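Long-range contacts in putative Transcriptional Regulator (PDB 2IA2), which probably binds DNA as a transcriptional regulator of the IclR family, through a winged helix-turn-helix domain joined to a GAF-like C-terminal domain thought to sense effector molecules: residues A25-F30 and F73-R78; N34-L39 and A67-A72; M133-T138 and S230-R235; G208-A213 and Y236-L241. One frame throughout, in Å; residues are numbered along the deposited sequence.

How the contacts relate
The four contacts fall into two pairs, one in each domain. Contacts 1 and 2, with centres 10 Å apart, build the putative DNA-binding domain; they share a three-stranded sheet, and Arg37 NH2 of contact 2 reaches Cys29 O of contact 1 at 2.8 Å. In sequence, contact 2 lies wholly between the two segments of contact 1. Contacts 3 and 4, also 10 Å apart between centres, belong to the GAF-like domain, where their segments alternate along the chain and adjacent strands join them, Thr231 O lying 2.7 Å from Arg210 N. The two pairs are remote: the centres of contacts 1 and 3 are 48 Å apart, those of contacts 2 and 3 57 Å.

Contact 1: residues A25-F30 and F73-R78; sequences AVIRCF and FWLTPR
The C-terminal end of helix 18-28 and the turn after it lie against strand 72-75, with the CA atoms of Ile27 and Leu75 7.3 Å apart. This is the seam of a winged helix-turn-helix domain where its first helix meets the wing sheet. Leu75 carries the packing from the strand. Its CG stands anti to the carbonyl carbon (chi1 -61°), so the branched end extends toward the helix; CD1 reaches Ile27 O at 3.6 Å and lies 4.1 Å from Ile27 CG2, the two side chains crossing at about a right angle. Phe30, just past the helix, crosses the same leucine obliquely, its CD1 3.7 Å from Leu75 CG. A flat, wide group suits this place because it serves several neighbours at once: CB, CG and CD1 meet Leu75, while CE2 lies near the backbone of Phe73 and Trp74. Cys29 SG sits 4.0 Å above one face of the ring, displaced toward its rim. An alanine in place of Phe30 would remove the whole ring and would probably leave Leu75 and the backbone at Phe73 loosely packed against the helix end. Farther along, Thr76 OG1 accepts from Arg78 N in an ST turn just after the strand. At the far rim of the Phe30 ring, CE2 approaches the backbone oxygen of Phe73, Phe73 O, to 3.4 Å.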
# COMPACT_ATOMS: atom_id res chain seq x y z
N ALA A 25 17.01 -11.63 -4.53
CA ALA A 25 16.86 -12.61 -3.47
C ALA A 25 17.66 -12.20 -2.27
O ALA A 25 17.25 -12.45 -1.14
CB ALA A 25 17.26 -14.05 -3.94
N VAL A 26 18.81 -11.59 -2.50
CA VAL A 26 19.63 -11.06 -1.42
C VAL A 26 18.88 -9.91 -0.67
O VAL A 26 18.79 -9.90 0.55
CB VAL A 26 21.04 -10.62 -1.93
CG1 VAL A 26 21.78 -9.82 -0.87
CG2 VAL A 26 21.91 -11.84 -2.43
N ILE A 27 18.26 -8.99 -1.39
CA ILE A 27 17.52 -7.91 -0.73
C ILE A 27 16.38 -8.54 0.05
O ILE A 27 16.15 -8.16 1.21
CB ILE A 27 16.89 -6.91 -1.78
CG1 ILE A 27 17.98 -6.10 -2.47
CG2 ILE A 27 15.85 -5.98 -1.11
CD1 ILE A 27 17.48 -5.23 -3.63
N ARG A 28 15.68 -9.53 -0.54
CA ARG A 28 14.51 -10.15 0.11
C ARG A 28 14.86 -11.00 1.36
O ARG A 28 13.97 -11.33 2.17
CB ARG A 28 13.75 -11.12 -0.85
CG ARG A 28 13.13 -10.48 -2.07
CD ARG A 28 11.77 -9.97 -1.88
NE ARG A 28 10.81 -10.89 -1.25
CZ ARG A 28 9.85 -11.55 -1.89
NH1 ARG A 28 9.74 -11.44 -3.21
NH2 ARG A 28 8.99 -12.31 -1.22
N CYS A 29 16.12 -11.38 1.52
CA CYS A 29 16.47 -12.25 2.65
C CYS A 29 16.53 -11.52 4.00
O CYS A 29 16.60 -12.17 5.03
CB CYS A 29 17.74 -13.11 2.36
SG CYS A 29 19.26 -12.23 2.78
N PHE A 30 16.46 -10.19 4.00
CA PHE A 30 16.25 -9.39 5.24
C PHE A 30 14.78 -9.27 5.66
O PHE A 30 13.87 -9.08 4.85
CB PHE A 30 16.94 -8.02 5.10
CG PHE A 30 18.40 -8.14 4.69
CD1 PHE A 30 18.75 -8.18 3.37
CD2 PHE A 30 19.41 -8.31 5.65
CE1 PHE A 30 20.08 -8.36 2.94
CE2 PHE A 30 20.79 -8.49 5.24
CZ PHE A 30 21.12 -8.48 3.90
N PHE A 73 25.82 -7.20 7.11
CA PHE A 73 25.22 -6.40 6.05
C PHE A 73 23.78 -6.16 6.46
O PHE A 73 23.19 -6.98 7.19
CB PHE A 73 25.22 -7.20 4.73
CG PHE A 73 26.58 -7.60 4.29
CD1 PHE A 73 27.19 -8.76 4.78
CD2 PHE A 73 27.27 -6.82 3.38
CE1 PHE A 73 28.49 -9.15 4.36
CE2 PHE A 73 28.57 -7.18 2.95
CZ PHE A 73 29.19 -8.35 3.45
N TRP A 74 23.21 -5.04 6.02
CA TRP A 74 21.80 -4.74 6.23
C TRP A 74 21.32 -3.79 5.13
O TRP A 74 22.11 -3.25 4.38
CB TRP A 74 21.58 -4.11 7.62
CG TRP A 74 22.38 -2.87 7.83
CD1 TRP A 74 21.98 -1.58 7.57
CD2 TRP A 74 23.75 -2.78 8.30
NE1 TRP A 74 22.99 -0.70 7.87
CE2 TRP A 74 24.09 -1.40 8.31
CE3 TRP A 74 24.72 -3.73 8.70
CZ2 TRP A 74 25.36 -0.93 8.73
CZ3 TRP A 74 25.97 -3.27 9.11
CH2 TRP A 74 26.28 -1.87 9.13
N LEU A 75 20.01 -3.58 5.06
CA LEU A 75 19.47 -2.74 4.00
C LEU A 75 19.44 -1.28 4.42
O LEU A 75 19.40 -0.97 5.59
CB LEU A 75 18.06 -3.16 3.59
CG LEU A 75 17.99 -4.59 3.03
CD1 LEU A 75 16.53 -4.99 2.86
CD2 LEU A 75 18.78 -4.66 1.71
N THR A 76 19.41 -0.40 3.43
CA THR A 76 19.33 1.02 3.65
C THR A 76 17.99 1.47 3.10
O THR A 76 17.34 0.70 2.37
CB THR A 76 20.40 1.78 2.82
OG1 THR A 76 19.99 1.78 1.46
CG2 THR A 76 21.83 1.21 2.97
N PRO A 77 17.52 2.69 3.45
CA PRO A 77 16.25 3.24 2.91
C PRO A 77 16.22 3.46 1.42
O PRO A 77 15.17 3.79 0.89
CB PRO A 77 16.10 4.61 3.63
CG PRO A 77 17.49 4.91 4.19
CD PRO A 77 18.15 3.59 4.44
N ARG A 78 17.33 3.29 0.71
CA ARG A 78 17.27 3.45 -0.75
C ARG A 78 16.40 2.39 -1.38
O ARG A 78 15.83 2.59 -2.46
CB ARG A 78 18.67 3.45 -1.36
CG ARG A 78 18.68 3.74 -2.91
CD ARG A 78 20.11 3.83 -3.48
NE ARG A 78 20.82 4.81 -2.70
CZ ARG A 78 21.33 5.98 -3.13
NH1 ARG A 78 21.26 6.36 -4.40
NH2 ARG A 78 21.92 6.78 -2.24

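Contact 2: residues N34-L39 and A67-A72; sequences NQRRTL and ATDGSA
Segment 34-39 runs beside the tight turn of 67-72, and the two backbones come closest where the CA atoms of Thr38 and Ala72 lie 4.5 Å apart. The pairing here is antiparallel but loose, and CA-H...O contacts mark the seam: Thr38 CA directs its hydrogen at Ser71 O, and Ala72 CA makes a more bent contact with Arg37 O. A water bridges the two segments, accepting from Leu39 N and donating to Ser71 O at a short 2.5 Å. The apolar share is small, the CB of Arg36 lying 4.2 Å from Ala72 CB, a small methyl that fits beside the Arg36 stem and the Arg37 carbonyl. The turn is the tip of the wing in a winged helix-turn-helix fold, linking strands 66-68 and 72-75, while strand 37-38 borders the sheet. Asp69 organises this tip, its OD1 gripped by three donors: Ser71 N at 2.9 Å nearly along the C-O axis, making an Asx turn, Ala72 N at 3.0 Å on the syn lone pair, making an Asx motif, and Ser71 OG from above the carboxylate plane. Thr68 adds an ST turn by accepting from Gly70 N, and its hydroxyl donates to Ala72 O at 2.7 Å. Gly70 has a positive phi of 99°, where a CB would collide with Asp69 O. The guanidinium of Arg36 makes a cation-pi contact with Trp74, its NH1 staying 4.4 Å from Asp69 OD2, too far for a salt bridge. Thr38 holds OG1 in the crowded position (chi1 54°), from which it caps helix 39-46 through Asp41 N.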
# COMPACT_ATOMS: atom_id res chain seq x y z
N ASN A 34 15.39 -11.33 10.74
CA ASN A 34 16.78 -11.33 10.21
C ASN A 34 17.19 -9.94 9.77
O ASN A 34 17.26 -9.66 8.56
CB ASN A 34 16.95 -12.30 9.03
CG ASN A 34 16.68 -13.73 9.41
OD1 ASN A 34 17.59 -14.48 9.78
ND2 ASN A 34 15.41 -14.15 9.29
N GLN A 35 17.49 -9.08 10.75
CA GLN A 35 17.66 -7.67 10.49
C GLN A 35 19.03 -7.33 9.92
O GLN A 35 19.19 -6.42 9.09
CB GLN A 35 17.49 -6.91 11.80
CG GLN A 35 16.21 -7.27 12.58
CD GLN A 35 15.99 -6.28 13.73
OE1 GLN A 35 16.94 -5.74 14.30
NE2 GLN A 35 14.71 -6.02 14.05
N ARG A 36 20.04 -8.04 10.42
CA ARG A 36 21.39 -7.95 9.93
C ARG A 36 21.84 -9.39 9.62
O ARG A 36 21.42 -10.31 10.31
CB ARG A 36 22.32 -7.31 10.97
CG ARG A 36 21.95 -5.85 11.27
CD ARG A 36 23.08 -5.06 11.99
NE ARG A 36 22.82 -3.61 11.87
CZ ARG A 36 23.70 -2.63 12.14
NH1 ARG A 36 24.94 -2.94 12.56
NH2 ARG A 36 23.35 -1.36 12.00
N ARG A 37 22.70 -9.57 8.63
CA ARG A 37 23.19 -10.92 8.34
C ARG A 37 24.67 -10.94 7.98
O ARG A 37 25.16 -9.96 7.39
CB ARG A 37 22.41 -11.56 7.18
CG ARG A 37 20.95 -11.92 7.44
CD ARG A 37 20.53 -12.72 6.23
NE ARG A 37 19.13 -13.11 6.13
CZ ARG A 37 18.65 -14.29 6.48
NH1 ARG A 37 19.42 -15.19 7.08
NH2 ARG A 37 17.36 -14.57 6.31
N THR A 38 25.36 -12.03 8.33
CA THR A 38 26.76 -12.20 7.89
C THR A 38 26.75 -12.68 6.43
O THR A 38 25.70 -13.14 5.94
CB THR A 38 27.51 -13.29 8.67
OG1 THR A 38 26.74 -14.49 8.59
CG2 THR A 38 27.73 -12.91 10.14
N LEU A 39 27.89 -12.57 5.76
CA LEU A 39 28.06 -13.21 4.47
C LEU A 39 27.61 -14.69 4.42
O LEU A 39 26.85 -15.08 3.55
CB LEU A 39 29.52 -13.05 3.98
CG LEU A 39 29.87 -13.61 2.59
CD1 LEU A 39 28.96 -13.06 1.45
CD2 LEU A 39 31.33 -13.40 2.22
N ALA A 67 24.21 -1.65 3.35
CA ALA A 67 25.35 -1.12 4.09
C ALA A 67 26.03 -2.25 4.86
O ALA A 67 25.44 -3.32 5.10
CB ALA A 67 24.92 -0.00 5.02
N THR A 68 27.28 -2.02 5.24
CA THR A 68 28.08 -3.03 5.93
C THR A 68 29.08 -2.40 6.90
O THR A 68 29.47 -1.25 6.73
CB THR A 68 28.81 -4.01 4.93
OG1 THR A 68 29.44 -5.09 5.64
CG2 THR A 68 29.85 -3.28 4.02
N ASP A 69 29.45 -3.17 7.93
CA ASP A 69 30.54 -2.81 8.85
C ASP A 69 31.75 -3.73 8.71
O ASP A 69 32.61 -3.75 9.56
CB ASP A 69 30.05 -2.81 10.32
CG ASP A 69 29.63 -4.21 10.84
OD1 ASP A 69 29.85 -5.25 10.20
OD2 ASP A 69 29.04 -4.27 11.92
N GLY A 70 31.81 -4.51 7.63
CA GLY A 70 32.84 -5.52 7.50
C GLY A 70 32.43 -6.95 7.84
O GLY A 70 33.04 -7.90 7.34
N SER A 71 31.44 -7.14 8.73
CA SER A 71 31.02 -8.50 9.05
C SER A 71 29.53 -8.75 8.84
O SER A 71 29.15 -9.79 8.31
CB SER A 71 31.48 -8.92 10.45
OG SER A 71 31.09 -7.96 11.41
N ALA A 72 28.70 -7.80 9.23
CA ALA A 72 27.28 -7.84 8.95
C ALA A 72 26.93 -6.90 7.78
O ALA A 72 27.65 -5.94 7.50
CB ALA A 72 26.46 -7.50 10.25
O HOH W 1 30.29 -11.53 6.93

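Contact 3: residues M133-T138 and S230-R235; sequences MTVGIT and STPAAR
Val135 and Pro232 bury the most surface here, joining the loop between strands 120-127 and 142-144 to the end of strand 223-232 in the GAF-like domain's six-stranded antiparallel sheet. The loop has no regular structure, and it is mainly its side chains that touch the strand; the CA atoms of Val135 and Thr231 stay 6.5 Å apart. Val135 sets its two methyls to different tasks. CG1, anti to the carbonyl carbon (chi1 -70°), lies 4.0 Å from Pro232 CD, the two side chains crossing obliquely. CG2, in the crowded position between backbone N and carbonyl carbon, settles over the strand, 3.4 Å from Ser230 O and 3.7 Å from Ser230 OG. A beta-branched residue suits the spot because it spreads two methyls close to the backbone without a long, flexible stem. An alanine here would lose both methyls and would probably loosen the loop from the proline and from the Ser230 backbone. Ser230 is small enough to admit CG2, and its OG, anti to the backbone N, is satisfied by a hydrogen bond to Ser211 OG on the adjacent strand. Pro232 ends the strand with a rigid apolar ring turned toward the loop, and its carbonyl oxygen accepts from Arg235 N as the chain turns away. Met133, modelled as selenomethionine, approaches that ring from the loop, its chain sliding past in the opposite direction. Extended through chi1 and chi2, the chain bends at chi3 (77°), which brings its CE methyl to 3.6 Å from Pro232 CG.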
# COMPACT_ATOMS: atom_id res chain seq x y z
N MSE A 133 -24.93 -10.15 -27.04
CA MSE A 133 -25.76 -10.11 -25.87
C MSE A 133 -24.83 -10.24 -24.67
O MSE A 133 -24.20 -11.29 -24.48
CB MSE A 133 -26.76 -11.26 -25.89
CG MSE A 133 -27.77 -11.25 -24.75
SE MSE A 133 -29.02 -12.76 -24.91
CE MSE A 133 -27.74 -14.19 -24.23
N THR A 134 -24.76 -9.19 -23.86
CA THR A 134 -23.75 -9.04 -22.81
C THR A 134 -24.47 -8.53 -21.59
O THR A 134 -25.52 -7.85 -21.68
CB THR A 134 -22.72 -7.94 -23.11
OG1 THR A 134 -23.42 -6.70 -23.20
CG2 THR A 134 -21.98 -8.15 -24.42
N VAL A 135 -23.86 -8.81 -20.44
CA VAL A 135 -24.57 -8.82 -19.16
C VAL A 135 -23.82 -7.90 -18.24
O VAL A 135 -24.14 -7.81 -17.06
CB VAL A 135 -24.56 -10.28 -18.53
CG1 VAL A 135 -25.49 -11.23 -19.35
CG2 VAL A 135 -23.13 -10.89 -18.43
N GLY A 136 -22.84 -7.21 -18.82
CA GLY A 136 -21.91 -6.38 -18.05
C GLY A 136 -22.57 -5.06 -17.73
O GLY A 136 -23.33 -4.52 -18.55
N ILE A 137 -22.24 -4.53 -16.56
CA ILE A 137 -22.83 -3.27 -16.04
C ILE A 137 -21.67 -2.27 -15.92
O ILE A 137 -20.59 -2.69 -15.50
CB ILE A 137 -23.48 -3.66 -14.67
CG1 ILE A 137 -24.85 -4.27 -14.93
CG2 ILE A 137 -23.61 -2.52 -13.71
CD1 ILE A 137 -25.23 -5.25 -13.89
N THR A 138 -21.86 -0.99 -16.23
CA THR A 138 -20.76 -0.02 -16.06
C THR A 138 -20.42 0.38 -14.59
O THR A 138 -21.29 0.37 -13.68
CB THR A 138 -20.99 1.28 -16.83
OG1 THR A 138 -22.14 1.92 -16.28
CG2 THR A 138 -21.19 1.01 -18.31
N SER A 230 -20.34 -13.02 -14.44
CA SER A 230 -21.75 -12.96 -14.79
C SER A 230 -21.92 -13.54 -16.19
O SER A 230 -21.10 -13.28 -17.09
CB SER A 230 -22.25 -11.50 -14.75
OG SER A 230 -23.68 -11.44 -14.77
N THR A 231 -23.00 -14.30 -16.39
CA THR A 231 -23.18 -15.03 -17.67
C THR A 231 -24.64 -15.34 -18.00
O THR A 231 -25.45 -15.56 -17.09
CB THR A 231 -22.31 -16.33 -17.69
OG1 THR A 231 -22.20 -16.80 -19.03
CG2 THR A 231 -22.87 -17.42 -16.78
N PRO A 232 -24.99 -15.34 -19.31
CA PRO A 232 -26.33 -15.84 -19.66
C PRO A 232 -26.54 -17.25 -19.17
O PRO A 232 -25.63 -18.07 -19.22
CB PRO A 232 -26.36 -15.78 -21.22
CG PRO A 232 -25.43 -14.62 -21.50
CD PRO A 232 -24.28 -14.87 -20.51
N ALA A 233 -27.72 -17.53 -18.67
CA ALA A 233 -28.04 -18.89 -18.27
C ALA A 233 -27.79 -19.89 -19.43
O ALA A 233 -27.38 -21.05 -19.18
CB ALA A 233 -29.49 -18.96 -17.77
N ALA A 234 -28.00 -19.46 -20.68
CA ALA A 234 -27.88 -20.40 -21.83
C ALA A 234 -26.46 -20.90 -22.11
O ALA A 234 -26.28 -21.94 -22.76
CB ALA A 234 -28.48 -19.75 -23.09
N ARG A 235 -25.43 -20.20 -21.64
CA ARG A 235 -24.05 -20.63 -21.94
C ARG A 235 -23.53 -21.80 -21.08
O ARG A 235 -22.61 -22.52 -21.51
CB ARG A 235 -23.10 -19.45 -21.77
CG ARG A 235 -23.38 -18.25 -22.62
CD ARG A 235 -22.21 -17.18 -22.41
NE ARG A 235 -20.96 -17.65 -23.00
CZ ARG A 235 -20.79 -17.77 -24.31
NH1 ARG A 235 -21.80 -17.44 -25.15
NH2 ARG A 235 -19.64 -18.21 -24.78

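Contact 4: residues G208-A213 and Y236-L241; sequences GLRSMA and YSLEDL
Strand 209-217 of the GAF-like domain's antiparallel sheet is covered here by the start of helix 238-244, the helix that follows strand 223-232. Beyond Gly208, which leads into the strand, Arg210 has the largest share of the contact. Its CG stands anti to the carbonyl carbon and the chain runs extended from CG to NE, so that the guanidinium reaches the turn before the helix. There NH1 lies 2.7 Å from Tyr236 O, which sits at the edge of the guanidinium near its plane. Leu238 covers one face, its CD2 3.6 Å above that plane and displaced toward the rim, the two side chains crossing at about a right angle. NE forms a salt bridge with Asp202, which would help fix the rotation of the group. An arginine suits this place because its aliphatic stem can lie near leucines (CD is 4.2 Å from Leu241 CD1) while its charge faces polar partners. Met212, modelled as selenomethionine, lies two residues on and points to the same side. Bent at chi2 and chi3, it brings CE to 3.9 Å from Leu241 CD2, crossing that leucine obliquely; Ile246 and Leu249 of helix 246-264 extend its apolar surroundings. The helix start is held by a capping box: Ser237 N donates to Asp240 OD2, and Asp240 N returns a nearly straight bond (164°) to Ser237 OG, 3.0 Å away.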
# COMPACT_ATOMS: atom_id res chain seq x y z
N GLY A 208 -32.84 -15.39 -17.59
CA GLY A 208 -31.76 -15.70 -18.54
C GLY A 208 -30.37 -15.25 -18.08
O GLY A 208 -29.41 -15.39 -18.83
N LEU A 209 -30.26 -14.69 -16.88
CA LEU A 209 -28.93 -14.20 -16.41
C LEU A 209 -28.50 -14.92 -15.17
O LEU A 209 -29.28 -15.03 -14.23
CB LEU A 209 -28.96 -12.68 -16.13
CG LEU A 209 -27.77 -11.97 -15.43
CD1 LEU A 209 -26.54 -11.95 -16.31
CD2 LEU A 209 -28.15 -10.58 -15.18
N ARG A 210 -27.26 -15.37 -15.13
CA ARG A 210 -26.70 -15.97 -13.93
C ARG A 210 -25.42 -15.26 -13.46
O ARG A 210 -24.69 -14.74 -14.27
CB ARG A 210 -26.39 -17.43 -14.17
CG ARG A 210 -27.62 -18.29 -14.16
CD ARG A 210 -27.26 -19.72 -14.31
NE ARG A 210 -28.46 -20.51 -14.45
CZ ARG A 210 -28.55 -21.58 -15.23
NH1 ARG A 210 -27.50 -21.99 -15.95
NH2 ARG A 210 -29.70 -22.25 -15.27
N SER A 211 -25.16 -15.28 -12.16
CA SER A 211 -23.95 -14.63 -11.59
C SER A 211 -23.43 -15.50 -10.52
O SER A 211 -24.24 -16.14 -9.85
CB SER A 211 -24.32 -13.30 -10.96
OG SER A 211 -24.75 -12.41 -11.98
N MSE A 212 -22.12 -15.48 -10.31
CA MSE A 212 -21.53 -16.13 -9.13
C MSE A 212 -20.45 -15.24 -8.53
O MSE A 212 -19.75 -14.58 -9.27
CB MSE A 212 -20.95 -17.49 -9.49
CG MSE A 212 -19.82 -17.47 -10.52
SE MSE A 212 -20.27 -18.62 -12.14
CE MSE A 212 -21.95 -17.61 -12.85
N ALA A 213 -20.36 -15.20 -7.21
CA ALA A 213 -19.47 -14.24 -6.55
C ALA A 213 -18.77 -14.85 -5.36
O ALA A 213 -19.24 -15.82 -4.77
CB ALA A 213 -20.25 -12.98 -6.12
N TYR A 236 -24.10 -21.99 -19.88
CA TYR A 236 -23.64 -23.09 -18.95
C TYR A 236 -24.82 -23.69 -18.18
O TYR A 236 -25.67 -22.96 -17.68
CB TYR A 236 -22.64 -22.54 -17.89
CG TYR A 236 -21.44 -21.81 -18.46
CD1 TYR A 236 -21.48 -20.43 -18.68
CD2 TYR A 236 -20.26 -22.50 -18.78
CE1 TYR A 236 -20.42 -19.78 -19.27
CE2 TYR A 236 -19.15 -21.81 -19.33
CZ TYR A 236 -19.26 -20.47 -19.59
OH TYR A 236 -18.17 -19.79 -20.16
N SER A 237 -24.85 -25.00 -18.00
CA SER A 237 -25.74 -25.59 -16.96
C SER A 237 -25.23 -25.19 -15.58
O SER A 237 -24.04 -24.82 -15.44
CB SER A 237 -25.73 -27.11 -17.06
OG SER A 237 -24.45 -27.58 -16.69
N LEU A 238 -26.10 -25.23 -14.57
CA LEU A 238 -25.66 -24.98 -13.19
C LEU A 238 -24.42 -25.84 -12.77
O LEU A 238 -23.50 -25.37 -12.10
CB LEU A 238 -26.80 -25.19 -12.21
CG LEU A 238 -27.90 -24.13 -12.21
CD1 LEU A 238 -29.02 -24.55 -11.27
CD2 LEU A 238 -27.35 -22.78 -11.82
N GLU A 239 -24.42 -27.10 -13.19
CA GLU A 239 -23.30 -28.00 -12.92
C GLU A 239 -22.03 -27.55 -13.61
O GLU A 239 -20.98 -27.55 -12.98
CB GLU A 239 -23.70 -29.45 -13.28
CG GLU A 239 -22.54 -30.46 -13.51
CD GLU A 239 -22.95 -31.66 -14.42
OE1 GLU A 239 -24.11 -32.19 -14.27
OE2 GLU A 239 -22.10 -32.06 -15.28
N ASP A 240 -22.09 -27.12 -14.87
CA ASP A 240 -20.87 -26.58 -15.57
C ASP A 240 -20.25 -25.38 -14.86
O ASP A 240 -19.05 -25.19 -14.92
CB ASP A 240 -21.17 -26.15 -17.02
CG ASP A 240 -21.81 -27.26 -17.86
OD1 ASP A 240 -21.60 -28.45 -17.54
OD2 ASP A 240 -22.54 -26.91 -18.86
N LEU A 241 -21.05 -24.54 -14.21
CA LEU A 241 -20.49 -23.36 -13.50
C LEU A 241 -19.50 -23.81 -12.42
O LEU A 241 -18.40 -23.23 -12.27
CB LEU A 241 -21.62 -22.58 -12.85
CG LEU A 241 -22.82 -22.09 -13.69
CD1 LEU A 241 -23.78 -21.46 -12.74
CD2 LEU A 241 -22.41 -21.05 -14.64